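Peroxisomal membrane protein LPX1 (PDB 2Y6U) hydrolyses acyl esters in yeast peroxisomes, with lipase and phospholipase A activity. Local coordinates at residues 90-95 / 120-125. Sequence-based numbering, arbitrary orientation.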
ATOM      1  N   LEU A  90       3.550 -18.241  -7.239  1.00 24.87           N
ATOM      2  CA  LEU A  90       4.104 -17.102  -7.992  1.00 23.87           C
ATOM      3  C   LEU A  90       5.562 -16.936  -7.686  1.00 25.52           C
ATOM      4  O   LEU A  90       5.957 -16.800  -6.514  1.00 25.12           O
ATOM      5  CB  LEU A  90       3.413 -15.811  -7.599  1.00 22.85           C
ATOM      6  CG  LEU A  90       1.889 -15.819  -7.551  1.00 29.19           C
ATOM      7  CD1 LEU A  90       1.276 -14.444  -7.161  1.00 24.12           C
ATOM      8  CD2 LEU A  90       1.272 -16.278  -8.919  1.00 28.52           C
ATOM      9  N   LEU A  91       6.380 -16.863  -8.712  1.00 23.50           N
ATOM     10  CA  LEU A  91       7.741 -16.639  -8.597  1.00 23.90           C
ATOM     11  C   LEU A  91       8.090 -15.310  -9.266  1.00 24.55           C
ATOM     12  O   LEU A  91       7.919 -15.123 -10.472  1.00 26.29           O
ATOM     13  CB  LEU A  91       8.548 -17.759  -9.247  1.00 25.15           C
ATOM     14  CG  LEU A  91       8.431 -19.179  -8.701  1.00 27.18           C
ATOM     15  CD1 LEU A  91       9.546 -20.066  -9.387  1.00 25.61           C
ATOM     16  CD2 LEU A  91       8.356 -19.289  -7.259  1.00 25.31           C
ATOM     17  N   ILE A  92       8.437 -14.330  -8.464  1.00 24.77           N
ATOM     18  CA  ILE A  92       8.528 -12.947  -8.926  1.00 23.90           C
ATOM     19  C   ILE A  92      10.000 -12.445  -9.019  1.00 25.32           C
ATOM     20  O   ILE A  92      10.798 -12.664  -8.122  1.00 24.66           O
ATOM     21  CB  ILE A  92       7.742 -12.040  -7.942  1.00 24.05           C
ATOM     22  CG1 ILE A  92       6.270 -12.399  -7.963  1.00 23.55           C
ATOM     23  CG2 ILE A  92       7.940 -10.483  -8.251  1.00 22.47           C
ATOM     24  CD1 ILE A  92       5.436 -11.724  -6.766  1.00 23.27           C
ATOM     25  N   ASP A  93      10.345 -11.731 -10.115  1.00 25.51           N
ATOM     26  CA  ASP A  93      11.631 -11.028 -10.202  1.00 24.13           C
ATOM     27  C   ASP A  93      11.409  -9.556  -9.914  1.00 24.56           C
ATOM     28  O   ASP A  93      10.581  -8.858 -10.542  1.00 23.55           O
ATOM     29  CB  ASP A  93      12.237 -11.087 -11.565  1.00 26.43           C
ATOM     30  CG  ASP A  93      12.965 -12.383 -11.852  1.00 29.45           C
ATOM     31  OD1 ASP A  93      13.525 -12.997 -10.948  1.00 30.00           O
ATOM     32  OD2 ASP A  93      12.992 -12.750 -13.040  1.00 29.02           O
ATOM     33  N   GLN A  94      12.131  -9.061  -8.928  1.00 24.27           N
ATOM     34  CA  GLN A  94      12.089  -7.615  -8.606  1.00 22.10           C
ATOM     35  C   GLN A  94      12.551  -6.839  -9.855  1.00 23.70           C
ATOM     36  O   GLN A  94      13.256  -7.388 -10.722  1.00 24.51           O
ATOM     37  CB  GLN A  94      13.041  -7.361  -7.469  1.00 23.02           C
ATOM     38  CG  GLN A  94      12.585  -7.960  -6.126  1.00 22.16           C
ATOM     39  CD  GLN A  94      11.281  -7.306  -5.686  1.00 21.33           C
ATOM     40  OE1 GLN A  94      11.198  -6.101  -5.466  1.00 23.66           O
ATOM     41  NE2 GLN A  94      10.259  -8.115  -5.528  1.00 21.19           N
ATOM     42  N   VAL A  95      12.218  -5.534  -9.921  1.00 22.72           N
ATOM     43  CA  VAL A  95      12.407  -4.731 -11.136  1.00 23.92           C
ATOM     44  C   VAL A  95      13.822  -4.741 -11.656  1.00 25.53           C
ATOM     45  O   VAL A  95      14.020  -4.663 -12.869  1.00 25.23           O
ATOM     46  CB  VAL A  95      11.956  -3.233 -10.962  1.00 24.51           C
ATOM     47  CG1 VAL A  95      10.405  -3.088 -10.863  1.00 20.28           C
ATOM     48  CG2 VAL A  95      12.714  -2.565  -9.808  1.00 23.43           C
ATOM     49  N   ASP A 120       5.350  -3.768  -5.428  1.00 20.61           N
ATOM     50  CA  ASP A 120       5.292  -4.543  -6.684  1.00 20.51           C
ATOM     51  C   ASP A 120       4.714  -5.954  -6.447  1.00 20.77           C
ATOM     52  O   ASP A 120       3.851  -6.433  -7.193  1.00 20.82           O
ATOM     53  CB  ASP A 120       6.704  -4.663  -7.252  1.00 21.01           C
ATOM     54  CG  ASP A 120       7.248  -3.291  -7.738  1.00 20.38           C
ATOM     55  OD1 ASP A 120       6.433  -2.379  -8.016  1.00 23.99           O
ATOM     56  OD2 ASP A 120       8.493  -3.158  -7.776  1.00 24.01           O
ATOM     57  N   VAL A 121       5.169  -6.566  -5.341  1.00 21.40           N
ATOM     58  CA  VAL A 121       4.734  -7.867  -4.947  1.00 20.63           C
ATOM     59  C   VAL A 121       3.258  -7.803  -4.718  1.00 22.23           C
ATOM     60  O   VAL A 121       2.493  -8.704  -5.145  1.00 21.11           O
ATOM     61  CB  VAL A 121       5.464  -8.387  -3.745  1.00 20.37           C
ATOM     62  CG1 VAL A 121       4.794  -9.747  -3.251  1.00 20.47           C
ATOM     63  CG2 VAL A 121       7.013  -8.680  -4.095  1.00 18.76           C
ATOM     64  N   LEU A 122       2.790  -6.810  -3.977  1.00 21.37           N
ATOM     65  CA  LEU A 122       1.372  -6.704  -3.691  1.00 21.50           C
ATOM     66  C   LEU A 122       0.548  -6.510  -4.973  1.00 22.53           C
ATOM     67  O   LEU A 122      -0.550  -7.056  -5.098  1.00 22.56           O
ATOM     68  CB  LEU A 122       1.080  -5.586  -2.714  1.00 19.90           C
ATOM     69  CG  LEU A 122       1.610  -5.891  -1.269  1.00 20.55           C
ATOM     70  CD1 LEU A 122       1.397  -4.564  -0.425  1.00 18.15           C
ATOM     71  CD2 LEU A 122       0.870  -7.067  -0.648  1.00 20.37           C
ATOM     72  N   LYS A 123       1.032  -5.670  -5.854  1.00 21.18           N
ATOM     73  CA  LYS A 123       0.322  -5.396  -7.114  1.00 22.35           C
ATOM     74  C   LYS A 123       0.095  -6.766  -7.866  1.00 21.29           C
ATOM     75  O   LYS A 123      -1.002  -7.047  -8.285  1.00 24.57           O
ATOM     76  CB  LYS A 123       1.129  -4.391  -7.971  1.00 21.47           C
ATOM     77  CG  LYS A 123       0.318  -3.950  -9.213  1.00 26.76           C
ATOM     78  CD  LYS A 123       1.169  -2.877  -9.977  1.00 26.66           C
ATOM     79  CE  LYS A 123       0.409  -2.055 -11.058  1.00 33.19           C
ATOM     80  NZ  LYS A 123       0.333  -2.951 -12.159  1.00 35.09           N
ATOM     81  N   ILE A 124       1.145  -7.549  -7.971  1.00 22.62           N
ATOM     82  CA  ILE A 124       1.095  -8.876  -8.630  1.00 23.14           C
ATOM     83  C   ILE A 124       0.152  -9.867  -7.900  1.00 24.01           C
ATOM     84  O   ILE A 124      -0.769 -10.454  -8.480  1.00 24.86           O
ATOM     85  CB  ILE A 124       2.448  -9.464  -8.751  1.00 23.54           C
ATOM     86  CG1 ILE A 124       3.311  -8.683  -9.759  1.00 24.56           C
ATOM     87  CG2 ILE A 124       2.379 -11.006  -9.224  1.00 24.42           C
ATOM     88  CD1 ILE A 124       4.868  -9.065  -9.713  1.00 22.91           C
ATOM     89  N   ALA A 125       0.413 -10.054  -6.614  1.00 23.16           N
ATOM     90  CA  ALA A 125      -0.315 -11.033  -5.845  1.00 24.03           C
ATOM     91  C   ALA A 125      -1.732 -10.704  -5.627  1.00 24.25           C
ATOM     92  O   ALA A 125      -2.624 -11.623  -5.674  1.00 26.44           O
ATOM     93  CB  ALA A 125       0.436 -11.253  -4.457  1.00 21.94           C
TER
HETATM   94  O   HOH W   1      10.763  -4.701  -7.614  1.00 25.81           O
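I92 sits at the centre of the packing between the end of strand 84-92 and the last turns of helix 114-125. In its mt rotamer the beta-branched side chain presents both arms to the helix: CD1 reaches V121 CG1 at 4.1 Å, and CG2 meets I124 CD1 at 3.7 Å. The CA-to-CB bond of I124 points at the strand, and its mt rotamer then carries I124 CD1 against both methyls of I92, 4.0 Å from I92 CD1, while its CG2 lies 4.2 Å from L90 CD1. L90, likewise mt, puts CD1 against A125, whose small side chain leaves CA open at 4.0 Å, with CB 4.3 Å away. L91, between them, faces the other side of the sheet, toward F57 and Y38, as strand alternation requires.

Helix 114-125 belongs to the beta-alpha-beta crossover between parallel strands 84-92 and 137-144 of the alpha/beta-hydrolase sheet; segments 90-92 and 120-125 run roughly antiparallel, at 148°, with axes 10.4 Å apart.

Beyond the strand a polar group joins the contact. Q94, with chi1, chi2 and chi3 all near -60°, folds its amide back toward V121: NE2 packs 3.6 Å from V121 CG2, while OE1 accepts from a buried water at 2.6 Å. That water also donates to D120 OD2 at 2.7 Å and accepts from V95 N at 2.9 Å, joining loop to helix where direct bonds are lacking. D120, a buried carboxylate, is further satisfied by S16 and a salt bridge to R19. V95 CG1 closes over this group, 3.6 Å from D120 OD2, and Q94 lies close to the probable nucleophile elbow (GxSxG).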